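Local coordinates for cytochrome C-type biogenesis protein ccmF (Thermus thermophilus, PDB 6ZMQ) that binds heme b in its membrane part and probably acts as a heme lyase in cytochrome c maturation, at residues F581-N586 and D610-E615. Residues are numbered along the deposited sequence; the frame is centred on the assembly and turned at random.
Sequences FYPQMN and DREKGE
Phe581 and Glu612 bring the two backbones to their nearest approach, 7.8 Å between their CA atoms; no hydrogen bond links the segments, and the phenyl ring of Phe581 spans the gap to reach the 610-612 backbone. Its far rim points at that backbone: CZ lies 3.2 Å from Asp610 O, which sits at the ring edge near the ring plane, and CE2 comes within 3.8 Å of Arg611 CA, also at the edge. The Glu612 N lies obliquely to the ring, 3.6 Å from Phe581 CE2. Further back, Phe581 CD2 touches Glu612 CB at 4.1 Å. The Glu612 chain runs extended beyond CG and crosses the phenyl obliquely, with the carboxylate plane turned 25° from the ring. Its OE1 ends loosely near Pro583, 4.5 Å from the Pro583 CG. Phe581 and Glu612 both also rest on Val563 of strand 561-566, and the ring of Phe609 meets that of Phe581. This is a small surface contact between the loop after strand 578-581 and the loop between strands 603-608 and 617-625, two loops that extend from different antiparallel sheets, away from the heme site. An alanine in place of Phe581 would probably open a gap beside the 610-612 backbone and leave Phe609 without its aromatic neighbour. The CB of Asp610 points away from 581-586, and its carboxylate has long, weak ion pairs with Lys593 and Arg620. With the ring set against the backbone atoms of 610-612, and neither hydrogen bonds nor ion pairs between the segments, the chemistry implies a mainly apolar contact held by van der Waals packing.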
loop_
_atom_site.group_PDB
_atom_site.type_symbol
_atom_site.label_atom_id
_atom_site.label_comp_id
_atom_site.label_asym_id
_atom_site.label_seq_id
_atom_site.Cartn_x
_atom_site.Cartn_y
_atom_site.Cartn_z
ATOM N N PHE A 581 26.149 2.203 11.591
ATOM C CA PHE A 581 25.908 0.845 12.071
ATOM C C PHE A 581 25.375 0.923 13.488
ATOM O O PHE A 581 25.833 1.773 14.260
ATOM C CB PHE A 581 27.196 0.025 12.080
ATOM C CG PHE A 581 27.019 -1.400 11.679
ATOM C CD1 PHE A 581 25.854 -2.088 11.974
ATOM C CD2 PHE A 581 28.041 -2.065 11.026
ATOM C CE1 PHE A 581 25.704 -3.401 11.602
ATOM C CE2 PHE A 581 27.891 -3.384 10.648
ATOM C CZ PHE A 581 26.722 -4.058 10.937
ATOM N N TYR A 582 24.464 0.025 13.863
ATOM C CA TYR A 582 24.055 -0.028 15.260
ATOM C C TYR A 582 24.294 -1.405 15.850
ATOM O O TYR A 582 23.579 -2.352 15.493
ATOM C CB TYR A 582 22.586 0.321 15.452
ATOM C CG TYR A 582 22.197 1.585 14.792
ATOM C CD1 TYR A 582 22.844 2.766 15.113
ATOM C CD2 TYR A 582 21.127 1.621 13.913
ATOM C CE1 TYR A 582 22.490 3.937 14.517
ATOM C CE2 TYR A 582 20.733 2.797 13.342
ATOM C CZ TYR A 582 21.427 3.958 13.636
ATOM O OH TYR A 582 21.063 5.153 13.063
ATOM N N PRO A 583 25.031 -1.578 17.061
ATOM C CA PRO A 583 25.100 -2.731 18.267
ATOM C C PRO A 583 23.809 -2.072 18.818
ATOM O O PRO A 583 23.936 -1.041 19.400
ATOM C CB PRO A 583 26.495 -2.439 18.787
ATOM C CG PRO A 583 27.188 -1.972 17.571
ATOM C CD PRO A 583 26.264 -0.841 17.256
ATOM N N GLN A 584 22.584 -2.542 18.474
ATOM C CA GLN A 584 21.372 -1.960 19.048
ATOM C C GLN A 584 20.962 -2.815 20.243
ATOM O O GLN A 584 20.693 -4.006 20.090
ATOM C CB GLN A 584 20.268 -1.852 17.995
ATOM C CG GLN A 584 19.065 -0.989 18.409
ATOM C CD GLN A 584 18.679 0.037 17.345
ATOM O OE1 GLN A 584 19.368 0.193 16.339
ATOM N NE2 GLN A 584 17.578 0.746 17.574
ATOM N N MET A 585 20.943 -2.207 21.436
ATOM C CA MET A 585 20.864 -2.956 22.694
ATOM C C MET A 585 19.525 -3.680 22.902
ATOM O O MET A 585 19.494 -4.717 23.576
ATOM C CB MET A 585 21.134 -2.007 23.863
ATOM C CG MET A 585 22.437 -1.208 23.774
ATOM S SD MET A 585 23.947 -2.191 23.916
ATOM C CE MET A 585 24.723 -1.915 22.328
ATOM N N ASN A 586 18.423 -3.152 22.348
ATOM C CA ASN A 586 17.073 -3.608 22.713
ATOM C C ASN A 586 16.753 -4.997 22.174
ATOM O O ASN A 586 16.334 -5.890 22.918
ATOM C CB ASN A 586 16.030 -2.619 22.205
ATOM C CG ASN A 586 14.825 -2.532 23.111
ATOM O OD1 ASN A 586 14.020 -3.458 23.194
ATOM N ND2 ASN A 586 14.720 -1.427 23.840
ATOM N N ASP A 610 28.236 -3.650 6.616
ATOM C CA ASP A 610 28.282 -5.140 6.629
ATOM C C ASP A 610 28.725 -5.634 8.000
ATOM O O ASP A 610 27.870 -6.055 8.746
ATOM C CB ASP A 610 28.891 -5.734 5.369
ATOM C CG ASP A 610 27.863 -5.823 4.277
ATOM O OD1 ASP A 610 26.733 -5.502 4.546
ATOM O OD2 ASP A 610 28.212 -6.229 3.192
ATOM N N ARG A 611 30.004 -5.860 8.199
ATOM C CA ARG A 611 30.499 -6.005 9.577
ATOM C C ARG A 611 31.557 -4.964 9.900
ATOM O O ARG A 611 32.484 -4.762 9.130
ATOM C CB ARG A 611 31.097 -7.389 9.786
ATOM C CG ARG A 611 32.459 -7.368 10.459
ATOM C CD ARG A 611 32.759 -8.788 10.850
ATOM N NE ARG A 611 31.680 -9.150 11.736
ATOM C CZ ARG A 611 31.456 -8.516 12.860
ATOM N NH1 ARG A 611 30.457 -8.874 13.644
ATOM N NH2 ARG A 611 32.238 -7.518 13.190
ATOM N N GLU A 612 31.341 -4.282 11.000
ATOM C CA GLU A 612 32.417 -3.456 11.549
ATOM C C GLU A 612 33.073 -4.460 12.482
ATOM O O GLU A 612 32.361 -4.946 13.358
ATOM C CB GLU A 612 31.829 -2.393 12.465
ATOM C CG GLU A 612 32.657 -2.165 13.706
ATOM C CD GLU A 612 31.860 -1.652 14.873
ATOM O OE1 GLU A 612 31.104 -2.413 15.444
ATOM O OE2 GLU A 612 32.004 -0.492 15.179
ATOM N N LYS A 613 34.318 -4.857 12.243
ATOM C CA LYS A 613 34.975 -5.784 13.152
ATOM C C LYS A 613 35.729 -4.944 14.189
ATOM O O LYS A 613 35.701 -3.712 14.141
ATOM C CB LYS A 613 35.871 -6.765 12.386
ATOM C CG LYS A 613 35.934 -8.164 13.023
ATOM C CD LYS A 613 36.854 -9.134 12.291
ATOM C CE LYS A 613 36.281 -9.631 10.973
ATOM N NZ LYS A 613 36.100 -11.112 10.921
ATOM N N GLY A 614 36.414 -5.616 15.121
ATOM C CA GLY A 614 36.940 -5.043 16.352
ATOM C C GLY A 614 37.845 -3.827 16.268
ATOM O O GLY A 614 37.660 -2.858 17.014
ATOM N N GLU A 615 38.851 -3.881 15.386
ATOM C CA GLU A 615 39.715 -2.734 15.106
ATOM C C GLU A 615 39.910 -2.446 13.615
ATOM O O GLU A 615 40.491 -1.402 13.290
ATOM C CB GLU A 615 41.103 -2.899 15.766
ATOM C CG GLU A 615 41.132 -3.455 17.214
ATOM C CD GLU A 615 40.781 -2.431 18.296
ATOM O OE1 GLU A 615 41.157 -1.247 18.158
ATOM O OE2 GLU A 615 40.091 -2.815 19.271
#